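Local coordinates for CDP-glucose-4,6-dehydratase (PDB 1RKX) that catalyses the NAD+-dependent dehydration of CDP-D-glucose to CDP-4-keto-6-deoxy-D-glucose, at the interface of chains A and B. Sequence-based numbering; all coordinates share one arbitrary frame. Chains: chain A/B, CDP-glucose-4,6-dehydratase.

The interface of chains A and B. Residues chain A 152-156, 159; chain B 166, 170, 174.
On A:Asn159 the side chain leaves the helix with CG anti to the backbone N (chi1 -166°); CB and CG share one neighbour, the CB of B:Ser170, and both tip atoms face the carbonyl O of B:Leu166. A:Asn159 CB packs on B:Ser170 CB at 3.5 Å, and CG continues along the same carbon. At the tip, the amide nitrogen A:Asn159 ND2 turns back within its own chain to donate to the carbonyl A:Gly153 O at 3.0 Å. That acceptor lies near the amide plane and offers a lone pair, so the bond fixes the rotation of the amide. B:Leu166 O sits obliquely above the amide face, 3.1 Å from A:Asn159 OD1; as both oxygens can only accept, this is a repulsive contact. B:Leu166 O is 3.1 Å from A:Asn159 ND2 as well, but the N-H points away and no bond forms. B:Leu166 CD2 reaches A:Gly152 CA at 4.0 Å, loose apolar packing.

A hydrogen bond between the chains is given by B:Ser170 OG, anti to the backbone N (chi1 178°), which donates to the main-chain A:Tyr154 O over 2.9 Å from 40° above the carbonyl plane. A:Tyr154 is poorly ordered, so this bond is read with that reserve. One turn on, B:Ser174 bonds from OG to the carbonyl O of B:Ser170 within its helix, and B:Ser174 OG touches A:Pro156 CD at 3.5 Å.

The loop 152-155 and the N-terminal turn of helix 156-175 in chain A thus meet the later turns of the equivalent helix in chain B. A:Asn159 lies within the family's YxxxK motif, which ends at the NAD+-binding A:Lys161, and the two-fold helix pairing resembles the helix-bundle dimer common in this family.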
# COMPACT_ATOMS: atom_id res chain seq x y z
N GLY A 152 10.01 0.22 -10.97
CA GLY A 152 10.23 -1.11 -11.48
C GLY A 152 10.37 -1.11 -12.99
O GLY A 152 11.08 -0.27 -13.54
N GLY A 153 9.68 -2.04 -13.64
CA GLY A 153 9.75 -2.14 -15.09
C GLY A 153 9.99 -3.57 -15.51
O GLY A 153 10.89 -4.24 -15.00
N TYR A 154 9.18 -4.04 -16.46
CA TYR A 154 9.28 -5.41 -16.96
C TYR A 154 10.48 -5.59 -17.90
O TYR A 154 11.37 -6.39 -17.63
CB TYR A 154 7.99 -5.75 -17.71
CG TYR A 154 7.85 -7.19 -18.14
CD1 TYR A 154 7.43 -8.18 -17.24
CD2 TYR A 154 8.12 -7.58 -19.46
CE1 TYR A 154 7.27 -9.51 -17.65
CE2 TYR A 154 7.96 -8.90 -19.87
CZ TYR A 154 7.54 -9.86 -18.96
OH TYR A 154 7.36 -11.16 -19.38
N ASP A 155 10.48 -4.84 -19.00
CA ASP A 155 11.55 -4.90 -19.99
C ASP A 155 12.76 -4.10 -19.52
O ASP A 155 12.64 -3.24 -18.65
CB ASP A 155 11.06 -4.33 -21.32
CG ASP A 155 10.63 -2.88 -21.19
OD1 ASP A 155 9.50 -2.64 -20.72
OD2 ASP A 155 11.43 -1.99 -21.54
N PRO A 156 13.94 -4.36 -20.11
CA PRO A 156 15.17 -3.65 -19.74
C PRO A 156 15.07 -2.13 -19.81
O PRO A 156 15.62 -1.43 -18.95
CB PRO A 156 16.20 -4.22 -20.71
CG PRO A 156 15.72 -5.63 -20.88
CD PRO A 156 14.24 -5.44 -21.06
N ASN A 159 12.72 -0.96 -16.96
CA ASN A 159 13.44 -1.22 -15.72
C ASN A 159 14.64 -0.30 -15.53
O ASN A 159 14.92 0.14 -14.40
CB ASN A 159 13.88 -2.69 -15.68
CG ASN A 159 14.32 -3.11 -14.30
OD1 ASN A 159 15.50 -3.09 -13.97
ND2 ASN A 159 13.35 -3.49 -13.46
N LEU B 166 16.01 -4.64 -8.98
CA LEU B 166 15.26 -4.32 -10.19
C LEU B 166 15.87 -5.02 -11.40
O LEU B 166 15.15 -5.64 -12.19
CB LEU B 166 15.24 -2.80 -10.42
CG LEU B 166 13.98 -2.07 -9.94
CD1 LEU B 166 13.85 -2.17 -8.42
CD2 LEU B 166 14.04 -0.61 -10.38
N SER B 170 14.01 -7.70 -13.94
CA SER B 170 13.83 -7.52 -15.38
C SER B 170 14.49 -8.63 -16.19
O SER B 170 13.91 -9.11 -17.16
CB SER B 170 14.38 -6.17 -15.84
OG SER B 170 14.24 -6.03 -17.25
N SER B 174 12.39 -10.92 -18.64
CA SER B 174 12.73 -10.83 -20.05
C SER B 174 13.46 -12.03 -20.65
O SER B 174 13.17 -12.43 -21.77
CB SER B 174 13.58 -9.58 -20.30
OG SER B 174 12.95 -8.42 -19.78